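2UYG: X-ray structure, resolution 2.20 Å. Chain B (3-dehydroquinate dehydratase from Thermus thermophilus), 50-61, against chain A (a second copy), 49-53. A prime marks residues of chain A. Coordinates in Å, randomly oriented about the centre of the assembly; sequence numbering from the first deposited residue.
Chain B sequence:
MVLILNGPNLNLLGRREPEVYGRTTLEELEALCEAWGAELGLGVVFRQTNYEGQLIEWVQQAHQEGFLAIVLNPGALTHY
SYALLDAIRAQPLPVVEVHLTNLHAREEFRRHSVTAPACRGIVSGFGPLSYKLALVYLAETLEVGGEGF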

# COMPACT_ATOMS: atom_id res chain seq x y z
N ASN B 50 0.54 27.06 -20.84
CA ASN B 50 1.19 26.48 -19.66
C ASN B 50 0.35 26.62 -18.37
O ASN B 50 0.82 26.18 -17.34
CB ASN B 50 2.56 27.13 -19.47
CG ASN B 50 3.42 26.92 -20.63
OD1 ASN B 50 3.83 25.77 -20.84
ND2 ASN B 50 3.67 27.99 -21.46
N TYR B 51 -0.88 27.16 -18.46
CA TYR B 51 -1.76 27.33 -17.28
C TYR B 51 -2.97 26.37 -17.24
O TYR B 51 -3.82 26.40 -18.17
CB TYR B 51 -2.38 28.73 -17.22
CG TYR B 51 -1.47 29.92 -17.01
CD1 TYR B 51 -1.48 30.60 -15.78
CD2 TYR B 51 -0.65 30.42 -18.05
CE1 TYR B 51 -0.68 31.73 -15.58
CE2 TYR B 51 0.26 31.49 -17.83
CZ TYR B 51 0.21 32.14 -16.62
OH TYR B 51 0.99 33.25 -16.35
N GLU B 52 -3.07 25.55 -16.20
CA GLU B 52 -4.17 24.64 -16.00
C GLU B 52 -5.54 25.37 -16.21
O GLU B 52 -6.44 24.84 -16.87
CB GLU B 52 -4.09 24.09 -14.57
CG GLU B 52 -5.24 23.13 -14.12
CD GLU B 52 -5.17 22.73 -12.63
OE1 GLU B 52 -4.92 23.62 -11.78
OE2 GLU B 52 -5.41 21.57 -12.26
N GLY B 53 -5.61 26.59 -15.68
CA GLY B 53 -6.79 27.40 -15.61
C GLY B 53 -7.22 27.75 -17.00
O GLY B 53 -8.42 27.72 -17.29
N GLN B 54 -6.27 28.09 -17.88
CA GLN B 54 -6.63 28.36 -19.26
C GLN B 54 -7.00 27.08 -20.05
O GLN B 54 -7.93 27.10 -20.87
CB GLN B 54 -5.54 29.23 -19.89
CG GLN B 54 -5.39 29.34 -21.35
CD GLN B 54 -5.77 30.64 -21.84
OE1 GLN B 54 -6.98 30.94 -21.88
NE2 GLN B 54 -4.85 31.39 -22.26
N LEU B 55 -6.36 25.96 -19.82
CA LEU B 55 -6.80 24.69 -20.48
C LEU B 55 -8.22 24.40 -20.07
O LEU B 55 -9.02 24.03 -20.91
CB LEU B 55 -6.00 23.48 -20.04
CG LEU B 55 -5.15 22.69 -20.93
CD1 LEU B 55 -5.01 21.35 -20.34
CD2 LEU B 55 -5.54 22.64 -22.47
N ILE B 56 -8.51 24.57 -18.80
CA ILE B 56 -9.86 24.30 -18.25
C ILE B 56 -10.89 25.19 -18.93
O ILE B 56 -11.92 24.72 -19.34
CB ILE B 56 -9.92 24.56 -16.75
CG1 ILE B 56 -9.12 23.49 -16.03
CG2 ILE B 56 -11.41 24.69 -16.35
CD1 ILE B 56 -9.06 23.63 -14.63
N GLU B 57 -10.56 26.47 -19.05
CA GLU B 57 -11.39 27.45 -19.74
C GLU B 57 -11.69 27.11 -21.13
O GLU B 57 -12.84 27.21 -21.53
CB GLU B 57 -10.82 28.88 -19.66
CG GLU B 57 -11.07 29.31 -18.23
CD GLU B 57 -11.18 30.78 -17.93
OE1 GLU B 57 -10.71 31.63 -18.83
OE2 GLU B 57 -11.71 31.02 -16.78
N TRP B 58 -10.69 26.65 -21.86
CA TRP B 58 -10.92 26.34 -23.24
C TRP B 58 -11.72 25.05 -23.31
O TRP B 58 -12.56 24.94 -24.17
CB TRP B 58 -9.62 26.18 -24.05
CG TRP B 58 -8.82 27.44 -24.30
CD1 TRP B 58 -9.29 28.69 -24.37
CD2 TRP B 58 -7.37 27.53 -24.45
NE1 TRP B 58 -8.25 29.56 -24.61
CE2 TRP B 58 -7.06 28.86 -24.66
CE3 TRP B 58 -6.34 26.59 -24.49
CZ2 TRP B 58 -5.75 29.31 -24.93
CZ3 TRP B 58 -5.06 26.98 -24.82
CH2 TRP B 58 -4.75 28.34 -25.01
N VAL B 59 -11.49 24.03 -22.46
CA VAL B 59 -12.37 22.92 -22.64
C VAL B 59 -13.79 23.28 -22.23
O VAL B 59 -14.70 22.87 -22.89
CB VAL B 59 -11.93 21.52 -22.12
CG1 VAL B 59 -10.46 21.35 -21.92
CG2 VAL B 59 -12.93 20.88 -21.09
N GLN B 60 -13.98 24.12 -21.23
CA GLN B 60 -15.37 24.49 -20.84
C GLN B 60 -16.16 25.26 -22.00
O GLN B 60 -17.38 25.15 -22.18
CB GLN B 60 -15.36 25.37 -19.63
CG GLN B 60 -14.74 24.79 -18.35
CD GLN B 60 -14.77 25.78 -17.23
OE1 GLN B 60 -14.84 26.96 -17.48
NE2 GLN B 60 -14.69 25.33 -15.99
N GLN B 61 -15.42 26.03 -22.75
CA GLN B 61 -15.97 26.95 -23.68
C GLN B 61 -16.08 26.43 -25.14
O GLN B 61 -16.83 26.99 -25.95
CB GLN B 61 -15.12 28.23 -23.64
CG GLN B 61 -15.90 29.41 -23.21
CD GLN B 61 -15.41 30.07 -22.02
OE1 GLN B 61 -16.14 29.99 -21.02
NE2 GLN B 61 -14.33 30.76 -22.17
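Chain A 49-53: TNYEG

The ring of Tyr51′ lies flat on a glycine: Gly53 CA stands 3.6 Å from the centroid of the ring, 2° off its normal, a CH-pi contact over the face. The fit depends on the bare glycine, since an ideal CB here would come within 2.4 Å of Tyr51′ CG. The same CA makes a CA-H...O contact with Asn50′ O at 3.5 Å, and the CA atoms of Gly53 and Tyr51′ are 4.3 Å apart. Chain B presents a helix, residues 52-61, with Tyr51 at its N-cap position. Chain A brings an extended Thr49′, the turn residue Asn50′ and then Tyr51′, the N-cap of its own helix, which starts at Glu52′; within this segment Tyr51′ N donates to Thr49′ OG1 at 2.9 Å. Chain A runs roughly opposite to the chain B helix, from Asn50′ near Gln60 to Glu52′ near Glu52. Gly53, Ile56, Glu57 and Gln60 line one face of that helix, with Glu52 and Gln54 adding contacts near its start. Asn50′ points toward this face and is held at its amide end: Gln60 NE2 donates to Asn50′ OD1 at 3.0 Å, while Asn50′ ND2 donates to Glu57 OE2 at 3.0 Å and, weakly, to Gln60 OE1 at 3.1 Å. Ile56 CG2 packs against Asn50′ CG at 3.8 Å. Beyond the glycine, Tyr51′ OH reaches Gln54 CB at 3.2 Å, and the edge of the ring meets Tyr51 CD1 at 3.9 Å from Tyr51′ CE1. Two waters complete the joint. Water 1 accepts from Asn50′ N at 2.9 Å and donates to Glu57 OE2 at 2.5 Å; water 2 donates to Asn50′ O at 3.0 Å and to Glu52 OE1 at 2.8 Å, and accepts from Glu52′ N at 3.0 Å. The two stretches bury 409 Å², both sides summed.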

# COMPACT_ATOMS: atom_id res chain seq x y z
N THR A 49 -13.26 31.33 -9.83
CA THR A 49 -12.25 31.22 -10.90
C THR A 49 -11.87 29.73 -11.22
O THR A 49 -11.97 28.81 -10.42
CB THR A 49 -11.00 31.97 -10.41
OG1 THR A 49 -9.94 31.69 -11.25
CG2 THR A 49 -10.46 31.34 -9.05
N ASN A 50 -11.31 29.53 -12.38
CA ASN A 50 -10.81 28.23 -12.75
C ASN A 50 -9.27 28.11 -12.48
O ASN A 50 -8.73 27.05 -12.76
CB ASN A 50 -11.07 28.01 -14.22
CG ASN A 50 -12.57 27.83 -14.55
OD1 ASN A 50 -13.27 27.04 -13.91
ND2 ASN A 50 -13.06 28.59 -15.55
N TYR A 51 -8.64 29.20 -11.96
CA TYR A 51 -7.21 29.29 -11.77
C TYR A 51 -6.77 29.19 -10.30
O TYR A 51 -7.20 29.95 -9.43
CB TYR A 51 -6.63 30.60 -12.26
CG TYR A 51 -6.60 30.78 -13.76
CD1 TYR A 51 -5.41 30.77 -14.42
CD2 TYR A 51 -7.79 31.03 -14.50
CE1 TYR A 51 -5.35 30.97 -15.76
CE2 TYR A 51 -7.74 31.20 -15.83
CZ TYR A 51 -6.52 31.19 -16.46
OH TYR A 51 -6.40 31.42 -17.78
N GLU A 52 -5.92 28.22 -10.05
CA GLU A 52 -5.45 27.91 -8.69
C GLU A 52 -4.80 29.15 -8.08
O GLU A 52 -5.05 29.56 -6.93
CB GLU A 52 -4.45 26.76 -8.79
CG GLU A 52 -3.60 26.60 -7.52
CD GLU A 52 -2.63 25.44 -7.55
OE1 GLU A 52 -1.81 25.43 -8.52
OE2 GLU A 52 -2.69 24.58 -6.61
N GLY A 53 -3.95 29.75 -8.90
CA GLY A 53 -3.32 31.02 -8.59
C GLY A 53 -4.26 32.14 -8.14
O GLY A 53 -3.92 32.87 -7.20
O HOH W 1 -11.44 31.63 -14.32
O HOH W 2 -5.92 26.18 -12.23